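Local coordinates for protein AvrRxo1-ORF1 (Xanthomonas oryzae pv. oryzicola, PDB 4Z8T) that is a type III effector with a polynucleotide kinase domain, probably a P-loop phosphotransferase related to zeta toxins, and pairs with AvrRxo1-ORF2, at residues G195-K200 with K320-A325; R296-I301 with A308-A313; S110-E115 with A124-E129. One frame throughout, in Å; residues are numbered along the deposited sequence.

Contact 1: G195-K200 with K320-A325; sequences GVLQRK and KSWSAA. With SO4 (sulfate ion), chain E.
At the edge of the W322 indole, close to its plane, lies CD1 of L197, 3.7 Å from ring atom CZ3; the leucine thus meets the rim of the benzene ring and does not stack on it. The other flat group, the R199 guanidinium, turns its edge to a sulfate ion whose sulfur lies in its plane. NH1 gives O4 a nearly straight hydrogen bond (2.9 Å, 167°), while NH2 reaches O1 of the same sulfate in a weak one at 3.1 Å. The extended R199 side chain, unbent from CG to NE, carries this grip well away from the leucine.

Of G195-K200, L197 alone reaches K320-A325. Its CG stands anti to the carbonyl carbon (chi1 -67°), and the two methyls divide the work: CD1 takes W322 and, at 4.2 Å, CB of A325, while CD2 sits 3.8 Å from A325 O. Helix 322-331 is capped by S321, whose OG accepts from A324 N at 3.0 Å. L314 of helix 304-315 covers both L197 and W322, and W322 NE1 makes a weak hydrogen bond to E190.

NH1 of R199 also donates to P206 O, and sulfate bonds to the backbone N of A75, in a loop with a P-loop (Walker A) pattern. The chemistry is therefore two-sided: a buried, mainly apolar contact with no hydrogen bond between the two segments, and, at the far end of R199, a guanidinium holding a tetrahedral anion, probably from the crystallisation liquor, in a place consistent with phosphate binding.

Contact 2: R296-I301 with A308-A313; sequences RLENNI and AKTRAA
T310 and R311 face E298 and I301 across a short helical hairpin, in which helix 291-298 ends, the chain turns, and helix 304-315 comes back past it. T310 is the first residue of A308-A313 to bring its side chain across. Its CB lies 3.6 Å from OE2 of E298, the two side chains sliding past each other in opposite directions. With I301 the meeting is tip to tip: CD1 of the isoleucine touches T310 OG1 at 3.6 Å and T310 CG2 at 3.8 Å. The hydroxyl is not served by this apolar neighbour; it bonds to the carbonyl oxygen of R306, one turn earlier in its own helix.

R311 follows and carries the polar part. Its NH1 forms a salt bridge with E298 OE1 (2.9 Å, N-H...O angle 146°). The oxygen lies in the guanidinium plane, at its edge, whereas the nitrogen approaches OE1 on the syn side but 31° out of the carboxylate plane; the two flat groups stand almost perpendicular, 86° apart. R311 is bent at chi3 and folds back so that A308 CA lies off one face of its guanidinium, 3.5 Å from the plane and displaced toward its border. E298 is bent too, at chi2, which brings its carboxylate against the helix, with OE2 3.7 Å from R311 CB.

Around the hairpin, V194 of helix 189-198 packs on T310, and A307 touches both E298 and I301. R296 and N299 pack on E292 of a second copy of the protein. Chemically, one ion pair near the surface lies beside a van der Waals contact of I301 CD1 with T310; its single crosswise bond probably holds the carboxylate less firmly than a coplanar, two-bond pair.

Contact 3: S110-E115 with A124-E129; sequences SLAKSE and AQVHSE
L111 packs between V126 and E129 where helix 108-113 and helix 123-141 meet in a helix-loop-helix unit, within a region related to zeta toxins. The leucine CB rests 3.8 Å from CG1 of V126, and the same methyl lies 4.4 Å from A112 CB, so that one branch of the valine spans two successive residues of the neighbouring helix. That branch is placed by V126 chi1 of -63°, with CG1 anti to the carbonyl carbon and turned toward L111. Farther out, the isobutyl end of L111 crosses the E129 side chain obliquely. CD2 touches E129 CD at 3.7 Å and CD1 touches E129 CG at 3.9 Å; the glutamate, extended beyond CG, thus lends its methylene chain and carboxylate flank to an apolar partner.

This carboxylate is buried but well supplied with partners. OE1 is hydrogen-bonded to OG1 of T6, while OE2 takes a salt bridge from R36 NE and a hydrogen bond from H40 NE2, which together would be expected to stabilise a negative charge. L39 and L43 of helix 34-60 close over L111, and F121 lies against V126.

R36 also ties the second shell to helix 108-113: NH2 bonds to L111 O and NH1 to S114 OG, so one guanidinium bridges the end of that helix and E129. S114 is the first residue to leave the helix, with positive phi (56°). Its hydroxyl donates back to L111 O at 2.8 Å, tilted 29° from the carbonyl plane.

Overall arrangement
From the N terminus, contact 3 comes first: it closes a short loop between helix 108-113 and helix 123-141, and it is complete before the other two begin. Contact 1 opens at the end of helix 189-198 and closes some 120 residues later on helix 322-331, joining the zeta-toxin-related part to the C-terminal helices. Contact 2 closes a short hairpin, helix 291-298 to helix 304-315, wholly within that long excursion. Contacts 1 and 2 touch where L197 O and Q198 CG meet A313 CB, their centres about 13 Å apart. Contact 3 stands separate, its nearest atoms about 12 Å from contact 1 and 20 Å from contact 2.

Contact 1: G195-K200 with K320-A325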
# COMPACT_ATOMS: atom_id res chain seq x y z
N GLY A 195 20.79 -2.31 -2.03
CA GLY A 195 21.64 -2.95 -3.01
C GLY A 195 22.68 -1.99 -3.60
O GLY A 195 23.83 -2.36 -3.81
N VAL A 196 22.25 -0.77 -3.87
CA VAL A 196 23.16 0.24 -4.41
C VAL A 196 24.21 0.64 -3.36
O VAL A 196 25.39 0.76 -3.68
CB VAL A 196 22.38 1.47 -4.89
CG1 VAL A 196 23.35 2.62 -5.20
CG2 VAL A 196 21.61 1.10 -6.16
N LEU A 197 23.77 0.82 -2.12
CA LEU A 197 24.72 1.19 -1.05
C LEU A 197 25.76 0.11 -0.80
O LEU A 197 26.86 0.43 -0.34
CB LEU A 197 23.99 1.54 0.25
CG LEU A 197 23.12 2.81 0.23
CD1 LEU A 197 22.53 3.08 1.61
CD2 LEU A 197 23.91 4.05 -0.24
N GLN A 198 25.43 -1.15 -1.09
CA GLN A 198 26.38 -2.26 -0.93
C GLN A 198 27.41 -2.35 -2.04
O GLN A 198 28.45 -2.99 -1.86
CB GLN A 198 25.64 -3.59 -0.86
CG GLN A 198 24.90 -3.80 0.43
CD GLN A 198 24.05 -5.05 0.42
OE1 GLN A 198 22.83 -4.98 0.27
NE2 GLN A 198 24.69 -6.20 0.58
N ARG A 199 27.13 -1.73 -3.18
CA ARG A 199 28.08 -1.78 -4.29
C ARG A 199 29.26 -0.90 -3.96
O ARG A 199 29.10 0.28 -3.67
CB ARG A 199 27.41 -1.31 -5.59
CG ARG A 199 26.39 -2.29 -6.09
CD ARG A 199 25.62 -1.74 -7.28
NE ARG A 199 24.81 -2.80 -7.87
CZ ARG A 199 24.10 -2.66 -8.98
NH1 ARG A 199 24.10 -1.51 -9.62
NH2 ARG A 199 23.40 -3.69 -9.43
N LYS A 200 30.46 -1.47 -4.00
CA LYS A 200 31.64 -0.69 -3.64
C LYS A 200 32.26 -0.04 -4.88
O LYS A 200 32.24 -0.61 -5.97
CB LYS A 200 32.62 -1.58 -2.87
CG LYS A 200 31.98 -2.16 -1.61
CD LYS A 200 32.99 -2.85 -0.71
CE LYS A 200 33.19 -4.31 -1.09
NZ LYS A 200 32.32 -5.24 -0.29
N LYS A 320 21.57 9.51 7.84
CA LYS A 320 21.25 10.17 6.58
C LYS A 320 19.96 9.62 5.98
O LYS A 320 19.60 8.46 6.24
CB LYS A 320 22.41 10.02 5.59
CG LYS A 320 23.72 10.69 6.04
CD LYS A 320 24.76 10.71 4.92
CE LYS A 320 25.96 11.60 5.28
NZ LYS A 320 26.68 11.13 6.50
N SER A 321 19.27 10.44 5.20
CA SER A 321 18.08 9.98 4.48
C SER A 321 18.53 9.06 3.35
O SER A 321 19.70 9.11 2.96
CB SER A 321 17.31 11.15 3.88
OG SER A 321 18.05 11.81 2.86
N TRP A 322 17.62 8.25 2.82
CA TRP A 322 17.98 7.44 1.65
C TRP A 322 18.54 8.32 0.53
O TRP A 322 19.51 7.95 -0.12
CB TRP A 322 16.76 6.70 1.10
CG TRP A 322 16.34 5.45 1.81
CD1 TRP A 322 15.12 5.20 2.39
CD2 TRP A 322 17.11 4.25 1.98
NE1 TRP A 322 15.09 3.93 2.91
CE2 TRP A 322 16.30 3.33 2.67
CE3 TRP A 322 18.39 3.86 1.60
CZ2 TRP A 322 16.74 2.05 3.01
CZ3 TRP A 322 18.83 2.60 1.93
CH2 TRP A 322 18.01 1.70 2.63
N SER A 323 17.93 9.47 0.30
CA SER A 323 18.37 10.36 -0.77
C SER A 323 19.79 10.87 -0.52
O SER A 323 20.64 10.80 -1.40
CB SER A 323 17.41 11.53 -0.92
OG SER A 323 17.82 12.37 -1.97
N ALA A 324 20.04 11.35 0.69
CA ALA A 324 21.37 11.83 1.04
C ALA A 324 22.43 10.72 0.99
O ALA A 324 23.57 10.94 0.54
CB ALA A 324 21.34 12.48 2.41
N ALA A 325 22.05 9.54 1.46
CA ALA A 325 22.94 8.38 1.47
C ALA A 325 23.34 7.97 0.05
O ALA A 325 24.52 7.82 -0.24
CB ALA A 325 22.26 7.22 2.18
S SO4 E . 22.07 -2.86 -12.63
O1 SO4 E . 23.15 -3.85 -12.56
O2 SO4 E . 20.88 -3.46 -12.05
O3 SO4 E . 21.83 -2.56 -14.04
O4 SO4 E . 22.46 -1.61 -11.97

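Contact 2: R296-I301 with A308-A313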
# COMPACT_ATOMS: atom_id res chain seq x y z
N ARG A 296 15.30 -3.48 10.98
CA ARG A 296 14.13 -3.92 10.22
C ARG A 296 14.54 -4.70 8.98
O ARG A 296 13.97 -5.75 8.69
CB ARG A 296 13.25 -2.73 9.82
CG ARG A 296 12.08 -3.12 8.91
CD ARG A 296 11.09 -1.99 8.72
NE ARG A 296 11.70 -0.77 8.20
CZ ARG A 296 11.91 -0.53 6.91
NH1 ARG A 296 11.58 -1.43 5.99
NH2 ARG A 296 12.47 0.62 6.53
N LEU A 297 15.53 -4.19 8.25
CA LEU A 297 16.04 -4.89 7.07
C LEU A 297 16.79 -6.17 7.43
O LEU A 297 16.67 -7.18 6.75
CB LEU A 297 16.91 -3.97 6.22
CG LEU A 297 16.16 -2.81 5.56
CD1 LEU A 297 17.08 -1.93 4.75
CD2 LEU A 297 15.04 -3.33 4.69
N GLU A 298 17.57 -6.11 8.50
CA GLU A 298 18.30 -7.29 8.95
C GLU A 298 17.37 -8.42 9.38
O GLU A 298 17.71 -9.59 9.26
CB GLU A 298 19.25 -6.93 10.10
CG GLU A 298 20.41 -6.05 9.69
CD GLU A 298 21.52 -6.82 9.02
OE1 GLU A 298 22.15 -7.66 9.70
OE2 GLU A 298 21.79 -6.58 7.82
N ASN A 299 16.19 -8.06 9.89
CA ASN A 299 15.22 -9.05 10.39
C ASN A 299 14.76 -10.00 9.30
O ASN A 299 14.34 -11.13 9.58
CB ASN A 299 14.01 -8.34 11.01
CG ASN A 299 13.16 -9.26 11.86
OD1 ASN A 299 13.68 -10.07 12.64
ND2 ASN A 299 11.84 -9.16 11.72
N ASN A 300 14.83 -9.55 8.04
CA ASN A 300 14.39 -10.37 6.91
C ASN A 300 15.54 -10.85 6.02
O ASN A 300 15.34 -11.24 4.86
CB ASN A 300 13.33 -9.64 6.07
CG ASN A 300 12.01 -9.52 6.80
OD1 ASN A 300 11.48 -8.42 6.97
ND2 ASN A 300 11.46 -10.65 7.22
N ILE A 301 16.74 -10.83 6.57
CA ILE A 301 17.88 -11.38 5.85
C ILE A 301 18.51 -12.46 6.73
O ILE A 301 19.05 -12.16 7.80
CB ILE A 301 18.93 -10.31 5.52
CG1 ILE A 301 18.30 -9.18 4.70
CG2 ILE A 301 20.08 -10.93 4.76
CD1 ILE A 301 19.19 -7.96 4.50
N ALA A 308 25.59 -9.32 6.96
CA ALA A 308 26.74 -8.52 7.37
C ALA A 308 27.05 -7.39 6.39
O ALA A 308 27.32 -6.27 6.79
CB ALA A 308 27.97 -9.40 7.54
N LYS A 309 26.98 -7.70 5.10
CA LYS A 309 27.27 -6.69 4.08
C LYS A 309 26.19 -5.63 4.02
O LYS A 309 26.49 -4.46 3.80
CB LYS A 309 27.46 -7.37 2.71
CG LYS A 309 28.71 -8.23 2.66
CD LYS A 309 28.82 -9.00 1.35
CE LYS A 309 30.18 -9.68 1.24
NZ LYS A 309 30.31 -10.53 0.03
N THR A 310 24.94 -6.03 4.21
CA THR A 310 23.83 -5.08 4.21
C THR A 310 24.02 -4.12 5.37
O THR A 310 23.94 -2.91 5.22
CB THR A 310 22.49 -5.82 4.36
OG1 THR A 310 22.30 -6.68 3.22
CG2 THR A 310 21.34 -4.83 4.46
N ARG A 311 24.32 -4.70 6.53
CA ARG A 311 24.54 -3.96 7.76
C ARG A 311 25.65 -2.93 7.61
O ARG A 311 25.48 -1.76 7.92
CB ARG A 311 24.90 -4.97 8.85
CG ARG A 311 25.15 -4.41 10.20
CD ARG A 311 24.92 -5.50 11.23
NE ARG A 311 26.03 -6.46 11.37
CZ ARG A 311 25.96 -7.76 11.07
NH1 ARG A 311 24.85 -8.31 10.59
NH2 ARG A 311 27.03 -8.53 11.27
N ALA A 312 26.79 -3.38 7.11
CA ALA A 312 27.94 -2.49 6.96
C ALA A 312 27.69 -1.35 5.98
O ALA A 312 28.13 -0.22 6.21
CB ALA A 312 29.15 -3.29 6.54
N ALA A 313 26.99 -1.64 4.89
CA ALA A 313 26.69 -0.60 3.91
C ALA A 313 25.78 0.48 4.50
O ALA A 313 25.97 1.67 4.22
CB ALA A 313 26.06 -1.21 2.68

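Contact 3: S110-E115 with A124-E129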
# COMPACT_ATOMS: atom_id res chain seq x y z
N SER A 110 36.74 1.29 -17.89
CA SER A 110 37.82 1.53 -18.83
C SER A 110 37.87 3.00 -19.24
O SER A 110 38.95 3.58 -19.34
CB SER A 110 37.70 0.64 -20.07
OG SER A 110 38.01 -0.71 -19.76
N LEU A 111 36.72 3.59 -19.51
CA LEU A 111 36.70 4.99 -19.92
C LEU A 111 37.12 5.89 -18.76
O LEU A 111 37.78 6.92 -18.96
CB LEU A 111 35.31 5.39 -20.40
CG LEU A 111 34.88 4.70 -21.69
CD1 LEU A 111 33.44 5.07 -22.01
CD2 LEU A 111 35.79 5.10 -22.85
N ALA A 112 36.75 5.49 -17.55
CA ALA A 112 37.07 6.28 -16.37
C ALA A 112 38.55 6.24 -16.02
O ALA A 112 39.08 7.22 -15.50
CB ALA A 112 36.23 5.83 -15.17
N LYS A 113 39.21 5.13 -16.31
CA LYS A 113 40.64 5.02 -16.06
C LYS A 113 41.46 5.59 -17.23
O LYS A 113 42.55 6.12 -17.02
CB LYS A 113 41.07 3.58 -15.70
CG LYS A 113 40.92 2.56 -16.79
CD LYS A 113 41.37 1.14 -16.36
CE LYS A 113 41.68 0.24 -17.57
NZ LYS A 113 42.20 -1.11 -17.23
N SER A 114 40.92 5.50 -18.45
CA SER A 114 41.57 6.10 -19.63
C SER A 114 43.00 5.60 -19.84
O SER A 114 43.89 6.36 -20.28
CB SER A 114 41.54 7.63 -19.54
OG SER A 114 40.21 8.13 -19.58
N GLU A 115 43.22 4.32 -19.53
CA GLU A 115 44.52 3.65 -19.67
C GLU A 115 45.62 4.24 -18.80
O GLU A 115 46.80 3.94 -19.02
CB GLU A 115 44.96 3.60 -21.13
CG GLU A 115 43.99 2.90 -22.06
CD GLU A 115 44.48 2.84 -23.50
OE1 GLU A 115 45.21 3.77 -23.93
OE2 GLU A 115 44.16 1.86 -24.19
N ALA A 124 29.35 9.46 -13.98
CA ALA A 124 28.54 10.42 -14.71
C ALA A 124 29.34 11.10 -15.81
O ALA A 124 28.81 11.38 -16.89
CB ALA A 124 27.94 11.45 -13.75
N GLN A 125 30.61 11.36 -15.55
CA GLN A 125 31.48 11.97 -16.54
C GLN A 125 31.68 11.11 -17.79
O GLN A 125 31.84 11.65 -18.89
CB GLN A 125 32.84 12.30 -15.93
CG GLN A 125 32.88 13.63 -15.23
CD GLN A 125 34.27 13.95 -14.76
OE1 GLN A 125 34.82 13.25 -13.92
NE2 GLN A 125 34.86 15.01 -15.32
N VAL A 126 31.66 9.78 -17.63
CA VAL A 126 31.86 8.90 -18.78
C VAL A 126 30.56 8.33 -19.37
O VAL A 126 30.60 7.58 -20.34
CB VAL A 126 32.85 7.73 -18.50
CG1 VAL A 126 34.26 8.27 -18.19
CG2 VAL A 126 32.35 6.84 -17.36
N HIS A 127 29.41 8.67 -18.79
CA HIS A 127 28.18 7.98 -19.19
C HIS A 127 27.78 8.17 -20.66
O HIS A 127 27.44 7.19 -21.34
CB HIS A 127 26.99 8.32 -18.29
CG HIS A 127 25.73 7.65 -18.71
ND1 HIS A 127 25.50 6.30 -18.54
CD2 HIS A 127 24.62 8.14 -19.33
CE1 HIS A 127 24.32 5.99 -19.03
NE2 HIS A 127 23.77 7.08 -19.51
N SER A 128 27.79 9.41 -21.13
CA SER A 128 27.43 9.67 -22.52
C SER A 128 28.33 8.89 -23.47
O SER A 128 27.86 8.24 -24.40
CB SER A 128 27.50 11.16 -22.83
OG SER A 128 26.47 11.86 -22.16
N GLU A 129 29.63 8.97 -23.23
CA GLU A 129 30.57 8.22 -24.04
C GLU A 129 30.32 6.71 -23.99
O GLU A 129 30.40 6.02 -25.00
CB GLU A 129 32.00 8.55 -23.60
CG GLU A 129 33.07 7.98 -24.51
CD GLU A 129 34.46 8.31 -24.00
OE1 GLU A 129 34.60 8.63 -22.80
OE2 GLU A 129 35.41 8.24 -24.81